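Probable Brix domain-containing ribosomal biogenesis protein (Methanothermobacter thermautotrophicus, PDB 1W94) probably takes part in ribosome biogenesis as an archaeal Imp4-like, RNA-binding protein built on a Brix domain. Local coordinates at residues F63-I74 and E102-L110. Residues are numbered along the deposited sequence; the frame is centred on the assembly and turned at random.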
loop_
_atom_site.group_PDB
_atom_site.type_symbol
_atom_site.label_atom_id
_atom_site.label_comp_id
_atom_site.label_asym_id
_atom_site.label_seq_id
_atom_site.Cartn_x
_atom_site.Cartn_y
_atom_site.Cartn_z
ATOM N N PHE A 63 3.709 -6.811 -5.558
ATOM C CA PHE A 63 4.454 -5.781 -6.265
ATOM C C PHE A 63 5.233 -6.363 -7.443
ATOM O O PHE A 63 5.999 -7.304 -7.279
ATOM C CB PHE A 63 5.413 -5.035 -5.308
ATOM C CG PHE A 63 4.716 -4.387 -4.158
ATOM C CD1 PHE A 63 4.356 -5.127 -3.033
ATOM C CD2 PHE A 63 4.424 -3.025 -4.196
ATOM C CE1 PHE A 63 3.685 -4.519 -1.957
ATOM C CE2 PHE A 63 3.765 -2.402 -3.138
ATOM C CZ PHE A 63 3.415 -3.137 -2.019
ATOM N N LEU A 64 5.038 -5.779 -8.618
ATOM C CA LEU A 64 5.739 -6.194 -9.827
ATOM C C LEU A 64 6.656 -5.120 -10.358
ATOM O O LEU A 64 6.344 -3.938 -10.255
ATOM C CB LEU A 64 4.749 -6.529 -10.950
ATOM C CG LEU A 64 3.776 -7.707 -10.854
ATOM C CD1 LEU A 64 4.343 -8.945 -10.150
ATOM C CD2 LEU A 64 2.486 -7.262 -10.250
ATOM N N ASP A 65 7.776 -5.538 -10.942
ATOM C CA ASP A 65 8.625 -4.597 -11.644
ATOM C C ASP A 65 8.048 -4.371 -13.042
ATOM O O ASP A 65 7.074 -5.030 -13.432
ATOM C CB ASP A 65 10.105 -5.016 -11.647
ATOM C CG ASP A 65 10.383 -6.286 -12.450
ATOM O OD1 ASP A 65 11.287 -7.031 -12.004
ATOM O OD2 ASP A 65 9.764 -6.543 -13.520
ATOM N N GLU A 66 8.640 -3.449 -13.791
ATOM C CA GLU A 66 8.067 -3.073 -15.078
ATOM C C GLU A 66 7.961 -4.229 -16.088
ATOM O O GLU A 66 7.098 -4.202 -16.971
ATOM C CB GLU A 66 8.768 -1.842 -15.673
ATOM C CG GLU A 66 10.228 -2.031 -16.090
ATOM N N ARG A 67 8.843 -5.226 -15.965
ATOM C CA ARG A 67 8.784 -6.415 -16.830
ATOM C C ARG A 67 7.940 -7.534 -16.259
ATOM O O ARG A 67 7.848 -8.605 -16.843
ATOM C CB ARG A 67 10.170 -6.957 -17.225
ATOM C CG ARG A 67 11.368 -6.344 -16.524
ATOM N N GLY A 68 7.319 -7.293 -15.116
ATOM C CA GLY A 68 6.437 -8.288 -14.553
ATOM C C GLY A 68 7.086 -9.237 -13.579
ATOM O O GLY A 68 6.434 -10.158 -13.121
ATOM N N GLY A 69 8.359 -9.013 -13.251
ATOM C CA GLY A 69 9.019 -9.789 -12.207
ATOM C C GLY A 69 8.413 -9.426 -10.856
ATOM O O GLY A 69 8.078 -8.264 -10.615
ATOM N N GLU A 70 8.239 -10.419 -9.991
ATOM C CA GLU A 70 7.609 -10.203 -8.698
ATOM C C GLU A 70 8.656 -9.793 -7.685
ATOM O O GLU A 70 9.563 -10.563 -7.344
ATOM C CB GLU A 70 6.818 -11.419 -8.193
ATOM C CG GLU A 70 5.905 -11.000 -6.951
ATOM C CD GLU A 70 5.626 -12.136 -5.969
ATOM O OE1 GLU A 70 6.596 -12.792 -5.480
ATOM O OE2 GLU A 70 4.430 -12.381 -5.668
ATOM N N ARG A 71 8.526 -8.557 -7.229
ATOM C CA ARG A 71 9.431 -7.973 -6.268
ATOM C C ARG A 71 9.156 -8.570 -4.897
ATOM O O ARG A 71 10.081 -8.793 -4.118
ATOM C CB ARG A 71 9.210 -6.462 -6.229
ATOM C CG ARG A 71 9.602 -5.770 -7.531
ATOM C CD ARG A 71 9.276 -4.287 -7.517
ATOM N NE ARG A 71 10.059 -3.599 -6.489
ATOM C CZ ARG A 71 9.556 -2.807 -5.547
ATOM N NH1 ARG A 71 8.238 -2.547 -5.481
ATOM N NH2 ARG A 71 10.379 -2.282 -4.653
ATOM N N GLY A 72 7.887 -8.848 -4.624
ATOM C CA GLY A 72 7.465 -9.266 -3.303
ATOM C C GLY A 72 5.978 -9.028 -3.068
ATOM O O GLY A 72 5.231 -8.634 -3.969
ATOM N N TYR A 73 5.525 -9.319 -1.860
ATOM C CA TYR A 73 4.106 -9.155 -1.561
ATOM C C TYR A 73 3.907 -8.926 -0.085
ATOM O O TYR A 73 4.784 -9.252 0.729
ATOM C CB TYR A 73 3.264 -10.356 -2.088
ATOM C CG TYR A 73 3.593 -11.695 -1.451
ATOM C CD1 TYR A 73 3.023 -12.048 -0.219
ATOM C CD2 TYR A 73 4.469 -12.588 -2.052
ATOM C CE1 TYR A 73 3.315 -13.272 0.400
ATOM C CE2 TYR A 73 4.771 -13.840 -1.438
ATOM C CZ TYR A 73 4.192 -14.163 -0.197
ATOM O OH TYR A 73 4.438 -15.387 0.447
ATOM N N ILE A 74 2.772 -8.324 0.252
ATOM C CA ILE A 74 2.407 -8.101 1.659
ATOM C C ILE A 74 1.043 -8.755 1.869
ATOM O O ILE A 74 0.120 -8.528 1.064
ATOM C CB ILE A 74 2.268 -6.566 1.969
ATOM C CG1 ILE A 74 3.580 -5.807 1.760
ATOM C CG2 ILE A 74 1.777 -6.331 3.407
ATOM C CD1 ILE A 74 3.423 -4.276 1.850
ATOM N N GLU A 102 12.333 -3.780 7.009
ATOM C CA GLU A 102 12.928 -3.081 5.863
ATOM C C GLU A 102 12.233 -3.396 4.529
ATOM O O GLU A 102 12.110 -2.522 3.677
ATOM C CB GLU A 102 14.417 -3.395 5.745
ATOM C CG GLU A 102 15.298 -2.953 6.934
ATOM C CD GLU A 102 15.439 -4.003 8.054
ATOM O OE1 GLU A 102 14.730 -5.049 8.032
ATOM O OE2 GLU A 102 16.271 -3.757 8.974
ATOM N N GLY A 103 11.774 -4.637 4.351
ATOM C CA GLY A 103 11.142 -5.042 3.096
ATOM C C GLY A 103 9.850 -4.276 2.844
ATOM O O GLY A 103 9.530 -3.952 1.700
ATOM N N LEU A 104 9.097 -3.974 3.904
ATOM C CA LEU A 104 7.914 -3.130 3.750
ATOM C C LEU A 104 8.271 -1.836 3.077
ATOM O O LEU A 104 7.625 -1.446 2.108
ATOM C CB LEU A 104 7.216 -2.869 5.088
ATOM C CG LEU A 104 6.619 -4.121 5.705
ATOM C CD1 LEU A 104 6.113 -3.845 7.131
ATOM C CD2 LEU A 104 5.486 -4.682 4.789
ATOM N N CYS A 105 9.324 -1.181 3.555
ATOM C CA CYS A 105 9.750 0.076 2.995
ATOM C C CYS A 105 10.236 -0.072 1.538
ATOM O O CYS A 105 9.941 0.787 0.703
ATOM C CB CYS A 105 10.798 0.754 3.919
ATOM S SG CYS A 105 10.038 1.019 5.573
ATOM N N ASN A 106 10.984 -1.141 1.251
ATOM C CA ASN A 106 11.510 -1.368 -0.086
ATOM C C ASN A 106 10.405 -1.620 -1.103
ATOM O O ASN A 106 10.410 -1.014 -2.182
ATOM C CB ASN A 106 12.559 -2.496 -0.069
ATOM C CG ASN A 106 13.868 -2.054 0.571
ATOM O OD1 ASN A 106 14.292 -0.897 0.425
ATOM N ND2 ASN A 106 14.524 -2.971 1.268
ATOM N N LEU A 107 9.424 -2.455 -0.740
ATOM C CA LEU A 107 8.325 -2.776 -1.647
ATOM C C LEU A 107 7.520 -1.524 -1.998
ATOM O O LEU A 107 7.234 -1.258 -3.154
ATOM C CB LEU A 107 7.394 -3.812 -1.013
ATOM C CG LEU A 107 7.990 -5.228 -0.952
ATOM C CD1 LEU A 107 7.023 -6.131 -0.159
ATOM C CD2 LEU A 107 8.262 -5.759 -2.356
HETATM N N MSE A 108 7.192 -0.735 -0.990
HETATM C CA MSE A 108 6.312 0.408 -1.181
HETATM C C MSE A 108 7.033 1.669 -1.616
HETATM O O MSE A 108 6.377 2.692 -1.875
HETATM C CB MSE A 108 5.524 0.668 0.093
HETATM C CG MSE A 108 4.523 -0.437 0.315
HETATM SE SE MSE A 108 3.563 -0.202 1.902
HETATM C CE MSE A 108 2.389 1.412 1.429
ATOM N N GLY A 109 8.352 1.595 -1.685
ATOM C CA GLY A 109 9.170 2.711 -2.126
ATOM C C GLY A 109 9.176 3.845 -1.110
ATOM O O GLY A 109 9.175 4.998 -1.494
ATOM N N LEU A 110 9.172 3.530 0.181
ATOM C CA LEU A 110 9.156 4.591 1.193
ATOM C C LEU A 110 10.569 5.096 1.467
ATOM O O LEU A 110 11.502 4.330 1.396
ATOM C CB LEU A 110 8.507 4.082 2.476
ATOM C CG LEU A 110 7.133 3.477 2.244
ATOM C CD1 LEU A 110 6.604 3.011 3.574
ATOM C CD2 LEU A 110 6.174 4.523 1.620
#
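Leu107 lies over one face of the Phe63 ring, its CB 3.9 Å from the ring centroid and close to the ring normal, a CH-pi contact in which the weakly polarised C-H bonds of a methylene meet the pi face. At CG the leucine forks: CD2 rests on the backbone of Gly72, 3.7 Å from its CA, where the lack of a side chain lets the methyl settle against the strand, while CD1 reaches the backbone of Tyr73 and CG1 of Ile74. The short helix 102-108 packs on the beta hairpin formed by strands 57-64 and 70-80, part of the mixed sheet of the Imp4/Brix domain, and Val154 of the adjoining strand 145-154 also touches Leu107. Ile74 extends CD1 to within 3.6 Å of Leu104 CD2; selenomethionine Met108 stays extended through chi2 (178°), which carries SE to that same CD1 while its CG meets Phe63 CZ. Arg71, bent at chi3 (64°), turns two coplanar nitrogens to the helix C terminus, which ends in a Schellman motif at Gly109 and whose partial negative charge would probably favour a cation. NH1 donates to Leu107 O (2.8 Å, 164°), on a lone pair, and NH2 to Asn106 O (2.8 Å) from above the carbonyl plane.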